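Long-range contacts in cystalysin (Treponema denticola, PDB 1C7N), which binds pyridoxal-5'-phosphate and belongs to the aminotransferase class I and II family, whose members share a fold with a large domain and a smaller second domain: residues V33-V38 and Q351-D355; D4-K8 and P375-E381; A105-T110 and L198-S202. All blocks are in the same frame, centred on the assembly; numbering follows the deposited sequence.

Contact 1 (V33-V38 and Q351-D355); sequences VVPLSV and QIFFD
Phe353, Val33 and Leu36 give up the most surface where two irregular segments, largely extended, V33-V38 and Q351-D355, run side by side in nearly the same direction, 9° apart end to end. The spacing narrows along the pair: CA atoms are 7.2 Å apart for Val33 and Gln351, 5.0 Å for Pro35 and Phe353, and 4.3 Å for Ser37 and Phe354. Gln351 leaves helix 339-350 with positive phi (50/42); Leu36 (-123/43) and Ser37 (-102/-95) break the extension opposite. Phe353 (chi1 m) lays its ring beside Val33, CE1 to CG1 4.0 Å, filling the wide end, while its CB meets Pro35 CB at 4.2 Å. Val33 (chi1 t), compact and branched, sets CG2 3.4 Å from Gln351 OE1, which accepts from Gly30 N. Leu36 (m, t), long and apolar, reaches from the backbone pairing to Ile352 (CD1 to CG1 4.4 Å) and Ser382 of helix 376-393; its N donates to Phe353 O, 2.9 Å. A water donates to Val34 O (2.8 Å), accepts from Phe353 N (2.8 Å) and donates weakly to Gln351 O (3.5 Å). Ser37 CB, small enough for the narrow end, lies 3.1 Å from Asp355 OD1, while OD2 salt-bridges Arg369. As in relatives of this fold, an N-terminal segment joins the C-terminal part of the chain in the small domain; the Val38 side chain lies about 8 Å from the bound pyridoxal-5'-phosphate. Apolar side chains pack along the pairing, while one direct bond and a bridging water supply partners for Leu36 N, Phe353 O, Val34 O and Phe353 N, whose burial without partners would be costly.

Contact 2 (D4-K8 and P375-E381); sequences DFTTK and PSSVIQE
Segment D4-K8 is a turn followed by an extended exit, whereas P375-E381 is a helix start: Pro375 (-63/144) sits at the N-cap position and residues from Ser376 onward are helical. The backbones come nearest at Thr6 and Pro375, CA to CA 5.0 Å. Phe5 (-124/19) and Thr6 (-115/-28) bend the chain before Thr7 and Lys8 extend. Asp4 holds this bend: its OD1 accepts from Thr6 N and from Thr7 N, both at 2.8 Å, making an Asx turn and an Asx motif, and Thr7 OG1 donates to Asp4 OD2 at a very short 2.5 Å. The N-terminal arm thus lies against the start of C-terminal helix 376-393, with Phe5 turning its ring edge-to-face with Phe43 and packing on helix 289-313. Three carbonyl oxygens line up around Pro375, which, with no N-H to offer, suits the place before the helix: Phe5 O makes a CA-H...O contact with Pro375 CA (3.4 Å), Thr6 O lies 3.8 Å from Pro375 CB, and Thr7 O 3.6 Å from Pro375 CG. One water donates to Phe5 O (2.6 Å) and accepts from Ser376 N (3.0 Å); another donates to Thr6 O (2.6 Å) and bonds Ser377 OG (2.7 Å). Fully extended, all chi angles t, Lys8 rests CG on Val378 CG2 (3.7 Å) and reaches Glu381 in a salt bridge, NZ to OE1 2.6 Å; NZ also bonds Glu32 O.

Contact 3 (A105-T110 and L198-S202); sequences AVREFT and LMLWS
Helix 98-109 lies on the main sheet of the large domain, as the helical link of a beta-alpha-beta crossover from strand 92-95 to strand 115-118, and here it meets one of the strands lying between them, 199-203. Helix 105-109 and strand 199-202 run at 165°, nearly antiparallel, their axes 11.4 Å apart; Ala105 faces Trp201 (CA to CA 8.0 Å) and Phe109 faces Met199 (8.8 Å). Alternation along the strand decides who takes part. Met199, all chi angles t, points toward the helix and sets CE over the Phe109 face, 3.7 Å from the ring centroid in a CH-pi contact, with SD 4.3 Å from that centroid: an oblique Met-aromatic contact. Trp201 (chi1 m, chi2 -21°) fills the gap with its broad indole: Ala105, small enough to let the ring close in, puts CB 4.1 Å from the centroid of the six-membered ring, over its face, while Val106 CG2 reaches CZ3 at 3.6 Å. The indole edge meets Phe109 CB at CZ2 (4.1 Å) and Thr110 CG2 at CH2 (3.9 Å). Thr110 OG1 turns back to donate to Val106 O at 2.5 Å, and Trp201 NE1 donates weakly to Met199 SD at 3.5 Å.

In the fold
Contacts 1 and 2 share one region: they touch where Val34 meets Val378 and Lys8, and where Leu36 meets Ile379, so helix 376-393 is common ground for both N-terminal segments. Contact 3 lies on the opposite side of the chain's centre, its centre 33 Å from that of contact 1 and 40 Å from that of contact 2. Place governs chemistry. Contact 3, inside a helix-on-sheet layer, relies on apolar and aromatic side chains without a hydrogen bond between its segments. Contact 1 is buried too, but joins backbones, whose buried polar groups are met by a direct bond and a water. Contact 2, partly open to solvent, can afford a salt bridge and two bridging waters.

Contact 1 (V33-V38 and Q351-D355)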
# COMPACT_ATOMS: atom_id res chain seq x y z
N VAL A 33 -26.82 -15.97 7.62
CA VAL A 33 -26.82 -14.59 7.14
C VAL A 33 -25.56 -14.16 6.40
O VAL A 33 -24.44 -14.50 6.80
CB VAL A 33 -27.08 -13.61 8.30
CG1 VAL A 33 -27.05 -12.16 7.79
CG2 VAL A 33 -28.43 -13.92 8.94
N VAL A 34 -25.75 -13.41 5.32
CA VAL A 34 -24.66 -12.88 4.51
C VAL A 34 -24.88 -11.37 4.41
O VAL A 34 -25.95 -10.91 4.02
CB VAL A 34 -24.67 -13.45 3.07
CG1 VAL A 34 -23.67 -12.70 2.21
CG2 VAL A 34 -24.34 -14.94 3.08
N PRO A 35 -23.85 -10.57 4.76
CA PRO A 35 -23.98 -9.11 4.70
C PRO A 35 -24.04 -8.60 3.25
O PRO A 35 -23.36 -9.14 2.37
CB PRO A 35 -22.75 -8.63 5.45
CG PRO A 35 -21.72 -9.68 5.12
CD PRO A 35 -22.51 -10.96 5.23
N LEU A 36 -24.85 -7.58 3.00
CA LEU A 36 -24.99 -7.01 1.65
C LEU A 36 -24.66 -5.52 1.74
O LEU A 36 -25.32 -4.68 1.13
CB LEU A 36 -26.42 -7.20 1.14
CG LEU A 36 -26.98 -8.63 1.18
CD1 LEU A 36 -28.46 -8.63 0.78
CD2 LEU A 36 -26.17 -9.53 0.24
N SER A 37 -23.60 -5.23 2.50
CA SER A 37 -23.17 -3.86 2.75
C SER A 37 -21.95 -3.37 1.95
O SER A 37 -22.08 -2.89 0.83
CB SER A 37 -22.87 -3.72 4.25
OG SER A 37 -21.94 -4.73 4.64
N VAL A 38 -20.77 -3.49 2.57
CA VAL A 38 -19.50 -3.06 1.98
C VAL A 38 -19.32 -3.57 0.56
O VAL A 38 -19.62 -4.73 0.26
CB VAL A 38 -18.31 -3.53 2.84
CG1 VAL A 38 -17.00 -3.20 2.16
CG2 VAL A 38 -18.38 -2.84 4.21
N GLN A 351 -32.16 -8.70 10.00
CA GLN A 351 -30.81 -9.24 9.90
C GLN A 351 -30.33 -9.14 8.47
O GLN A 351 -29.73 -10.06 7.91
CB GLN A 351 -30.77 -10.69 10.38
CG GLN A 351 -30.65 -10.80 11.89
CD GLN A 351 -30.51 -12.22 12.37
OE1 GLN A 351 -29.61 -12.95 11.94
NE2 GLN A 351 -31.39 -12.62 13.27
N ILE A 352 -30.63 -7.99 7.87
CA ILE A 352 -30.22 -7.70 6.51
C ILE A 352 -29.28 -6.51 6.69
O ILE A 352 -29.67 -5.48 7.26
CB ILE A 352 -31.44 -7.38 5.61
CG1 ILE A 352 -31.01 -7.38 4.14
CG2 ILE A 352 -32.06 -6.04 6.00
CD1 ILE A 352 -32.18 -7.47 3.17
N PHE A 353 -28.04 -6.66 6.26
CA PHE A 353 -27.06 -5.61 6.44
C PHE A 353 -26.74 -4.83 5.19
O PHE A 353 -25.92 -5.24 4.37
CB PHE A 353 -25.79 -6.20 7.05
CG PHE A 353 -26.02 -6.86 8.37
CD1 PHE A 353 -26.64 -8.10 8.44
CD2 PHE A 353 -25.69 -6.20 9.56
CE1 PHE A 353 -26.92 -8.69 9.68
CE2 PHE A 353 -25.97 -6.78 10.79
CZ PHE A 353 -26.59 -8.02 10.85
N PHE A 354 -27.42 -3.70 5.03
CA PHE A 354 -27.23 -2.83 3.89
C PHE A 354 -26.19 -1.80 4.28
O PHE A 354 -25.62 -1.84 5.36
CB PHE A 354 -28.52 -2.04 3.57
CG PHE A 354 -29.70 -2.89 3.16
CD1 PHE A 354 -29.59 -3.81 2.12
CD2 PHE A 354 -30.94 -2.69 3.75
CE1 PHE A 354 -30.71 -4.51 1.67
CE2 PHE A 354 -32.07 -3.38 3.31
CZ PHE A 354 -31.96 -4.29 2.27
N ASP A 355 -25.93 -0.88 3.36
CA ASP A 355 -25.06 0.23 3.67
C ASP A 355 -26.17 1.27 3.81
O ASP A 355 -26.74 1.72 2.82
CB ASP A 355 -24.11 0.53 2.52
CG ASP A 355 -22.66 0.26 2.89
OD1 ASP A 355 -22.42 -0.73 3.61
OD2 ASP A 355 -21.77 1.04 2.48
O HOH W 1 -27.82 -9.19 5.13

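Contact 2 (D4-K8 and P375-E381)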
# COMPACT_ATOMS: atom_id res chain seq x y z
N ASP A 4 -18.25 -19.75 -11.38
CA ASP A 4 -19.17 -20.02 -10.29
C ASP A 4 -19.71 -18.77 -9.61
O ASP A 4 -18.97 -18.05 -8.93
CB ASP A 4 -18.46 -20.90 -9.24
CG ASP A 4 -19.36 -21.26 -8.06
OD1 ASP A 4 -20.45 -20.67 -7.91
OD2 ASP A 4 -18.95 -22.12 -7.27
N PHE A 5 -21.00 -18.51 -9.79
CA PHE A 5 -21.65 -17.36 -9.16
C PHE A 5 -22.83 -17.88 -8.35
O PHE A 5 -23.74 -17.13 -7.98
CB PHE A 5 -22.16 -16.36 -10.21
CG PHE A 5 -21.09 -15.78 -11.08
CD1 PHE A 5 -20.83 -16.31 -12.34
CD2 PHE A 5 -20.34 -14.69 -10.64
CE1 PHE A 5 -19.84 -15.76 -13.16
CE2 PHE A 5 -19.35 -14.13 -11.45
CZ PHE A 5 -19.10 -14.67 -12.71
N THR A 6 -22.80 -19.17 -8.05
CA THR A 6 -23.87 -19.82 -7.33
C THR A 6 -23.53 -20.38 -5.95
O THR A 6 -24.39 -20.48 -5.09
CB THR A 6 -24.47 -20.95 -8.17
OG1 THR A 6 -23.44 -21.88 -8.51
CG2 THR A 6 -25.09 -20.39 -9.45
N THR A 7 -22.27 -20.77 -5.73
CA THR A 7 -21.89 -21.31 -4.44
C THR A 7 -22.00 -20.26 -3.34
O THR A 7 -21.45 -19.17 -3.46
CB THR A 7 -20.43 -21.82 -4.44
OG1 THR A 7 -20.29 -22.90 -5.37
CG2 THR A 7 -20.04 -22.29 -3.04
N LYS A 8 -22.71 -20.60 -2.27
CA LYS A 8 -22.87 -19.70 -1.14
C LYS A 8 -21.64 -19.85 -0.26
O LYS A 8 -21.46 -20.88 0.40
CB LYS A 8 -24.13 -20.05 -0.35
CG LYS A 8 -24.42 -19.10 0.81
CD LYS A 8 -25.69 -19.49 1.56
CE LYS A 8 -25.97 -18.50 2.69
NZ LYS A 8 -27.15 -18.87 3.50
N PRO A 375 -24.71 -14.52 -4.87
CA PRO A 375 -25.53 -15.46 -5.63
C PRO A 375 -27.00 -15.07 -5.53
O PRO A 375 -27.45 -14.59 -4.48
CB PRO A 375 -25.24 -16.79 -4.95
CG PRO A 375 -23.82 -16.63 -4.49
CD PRO A 375 -23.85 -15.23 -3.91
N SER A 376 -27.74 -15.26 -6.61
CA SER A 376 -29.16 -14.92 -6.63
C SER A 376 -29.90 -15.58 -5.45
O SER A 376 -30.74 -14.96 -4.80
CB SER A 376 -29.77 -15.36 -7.97
OG SER A 376 -29.15 -14.67 -9.05
N SER A 377 -29.57 -16.84 -5.18
CA SER A 377 -30.21 -17.56 -4.08
C SER A 377 -29.97 -16.84 -2.76
O SER A 377 -30.84 -16.82 -1.88
CB SER A 377 -29.66 -18.98 -3.97
OG SER A 377 -28.27 -18.96 -3.69
N VAL A 378 -28.79 -16.24 -2.62
CA VAL A 378 -28.44 -15.52 -1.40
C VAL A 378 -29.28 -14.25 -1.28
O VAL A 378 -29.74 -13.91 -0.20
CB VAL A 378 -26.94 -15.16 -1.35
CG1 VAL A 378 -26.67 -14.21 -0.20
CG2 VAL A 378 -26.11 -16.42 -1.19
N ILE A 379 -29.47 -13.57 -2.41
CA ILE A 379 -30.28 -12.35 -2.43
C ILE A 379 -31.72 -12.71 -2.04
O ILE A 379 -32.37 -11.98 -1.29
CB ILE A 379 -30.28 -11.69 -3.84
CG1 ILE A 379 -28.85 -11.30 -4.24
CG2 ILE A 379 -31.18 -10.46 -3.84
CD1 ILE A 379 -28.20 -10.26 -3.34
N GLN A 380 -32.20 -13.85 -2.55
CA GLN A 380 -33.55 -14.32 -2.27
C GLN A 380 -33.74 -14.66 -0.79
O GLN A 380 -34.78 -14.35 -0.20
CB GLN A 380 -33.86 -15.55 -3.13
CG GLN A 380 -33.92 -15.25 -4.61
CD GLN A 380 -35.27 -14.73 -5.05
OE1 GLN A 380 -35.89 -13.91 -4.37
NE2 GLN A 380 -35.74 -15.20 -6.20
N GLU A 381 -32.74 -15.31 -0.20
CA GLU A 381 -32.80 -15.67 1.22
C GLU A 381 -32.95 -14.41 2.05
O GLU A 381 -33.76 -14.36 2.98
CB GLU A 381 -31.50 -16.38 1.64
CG GLU A 381 -31.39 -17.83 1.24
CD GLU A 381 -29.98 -18.38 1.48
OE1 GLU A 381 -29.36 -17.99 2.50
OE2 GLU A 381 -29.51 -19.19 0.66
O HOH W 2 -26.29 -16.91 -8.61
O HOH W 3 -26.97 -20.43 -5.56

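Contact 3 (A105-T110 and L198-S202)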
# COMPACT_ATOMS: atom_id res chain seq x y z
N ALA A 105 -4.85 13.85 -3.68
CA ALA A 105 -5.26 14.92 -4.59
C ALA A 105 -5.59 16.18 -3.80
O ALA A 105 -5.14 17.27 -4.13
CB ALA A 105 -6.46 14.48 -5.42
N VAL A 106 -6.38 16.02 -2.74
CA VAL A 106 -6.76 17.15 -1.90
C VAL A 106 -5.52 17.75 -1.24
O VAL A 106 -5.33 18.97 -1.23
CB VAL A 106 -7.75 16.71 -0.80
CG1 VAL A 106 -8.05 17.88 0.13
CG2 VAL A 106 -9.03 16.19 -1.44
N ARG A 107 -4.68 16.88 -0.70
CA ARG A 107 -3.46 17.30 -0.03
C ARG A 107 -2.58 18.17 -0.91
O ARG A 107 -2.12 19.24 -0.48
CB ARG A 107 -2.69 16.05 0.41
CG ARG A 107 -1.37 16.33 1.12
CD ARG A 107 -0.78 15.04 1.70
NE ARG A 107 -1.75 14.34 2.53
CZ ARG A 107 -2.41 13.24 2.16
NH1 ARG A 107 -2.19 12.69 0.96
NH2 ARG A 107 -3.29 12.68 2.98
N GLU A 108 -2.35 17.74 -2.14
CA GLU A 108 -1.47 18.45 -3.07
C GLU A 108 -2.03 19.66 -3.81
O GLU A 108 -1.35 20.67 -3.92
CB GLU A 108 -0.90 17.45 -4.08
CG GLU A 108 0.02 18.04 -5.13
CD GLU A 108 1.18 18.82 -4.53
OE1 GLU A 108 1.72 18.38 -3.49
OE2 GLU A 108 1.56 19.86 -5.10
N PHE A 109 -3.26 19.57 -4.32
CA PHE A 109 -3.80 20.67 -5.09
C PHE A 109 -4.73 21.67 -4.41
O PHE A 109 -5.35 22.50 -5.07
CB PHE A 109 -4.44 20.12 -6.37
CG PHE A 109 -3.50 19.30 -7.20
CD1 PHE A 109 -3.38 17.93 -6.99
CD2 PHE A 109 -2.68 19.90 -8.14
CE1 PHE A 109 -2.45 17.17 -7.70
CE2 PHE A 109 -1.74 19.15 -8.86
CZ PHE A 109 -1.62 17.79 -8.63
N THR A 110 -4.82 21.60 -3.09
CA THR A 110 -5.64 22.54 -2.32
C THR A 110 -4.93 22.81 -1.00
O THR A 110 -3.99 22.11 -0.64
CB THR A 110 -7.06 22.00 -2.01
OG1 THR A 110 -6.97 20.88 -1.13
CG2 THR A 110 -7.77 21.59 -3.29
N LEU A 198 -11.61 25.47 -11.97
CA LEU A 198 -11.77 24.20 -11.28
C LEU A 198 -10.97 23.10 -11.95
O LEU A 198 -10.86 23.03 -13.17
CB LEU A 198 -13.24 23.77 -11.25
CG LEU A 198 -14.21 24.44 -10.27
CD1 LEU A 198 -15.61 23.88 -10.50
CD2 LEU A 198 -13.77 24.18 -8.84
N MET A 199 -10.41 22.23 -11.12
CA MET A 199 -9.65 21.10 -11.60
C MET A 199 -10.70 19.99 -11.63
O MET A 199 -11.75 20.14 -11.01
CB MET A 199 -8.54 20.78 -10.60
CG MET A 199 -7.42 19.94 -11.15
SD MET A 199 -6.01 19.96 -10.02
CE MET A 199 -5.07 18.58 -10.65
N LEU A 200 -10.45 18.90 -12.35
CA LEU A 200 -11.42 17.81 -12.38
C LEU A 200 -10.82 16.51 -11.85
O LEU A 200 -9.85 15.99 -12.41
CB LEU A 200 -11.95 17.56 -13.80
CG LEU A 200 -12.87 16.34 -13.92
CD1 LEU A 200 -14.15 16.59 -13.13
CD2 LEU A 200 -13.20 16.08 -15.37
N TRP A 201 -11.39 15.99 -10.77
CA TRP A 201 -10.95 14.74 -10.18
C TRP A 201 -12.10 13.76 -10.39
O TRP A 201 -13.07 13.76 -9.63
CB TRP A 201 -10.67 14.89 -8.68
CG TRP A 201 -9.72 16.01 -8.32
CD1 TRP A 201 -8.80 16.60 -9.14
CD2 TRP A 201 -9.60 16.64 -7.04
NE1 TRP A 201 -8.11 17.57 -8.45
CE2 TRP A 201 -8.58 17.61 -7.16
CE3 TRP A 201 -10.25 16.48 -5.81
CZ2 TRP A 201 -8.19 18.42 -6.09
CZ3 TRP A 201 -9.87 17.29 -4.75
CH2 TRP A 201 -8.85 18.25 -4.90
N SER A 202 -11.99 12.93 -11.42
CA SER A 202 -13.04 11.97 -11.76
C SER A 202 -12.77 10.54 -11.30
O SER A 202 -11.85 9.88 -11.79
CB SER A 202 -13.27 11.99 -13.27
OG SER A 202 -14.43 11.26 -13.62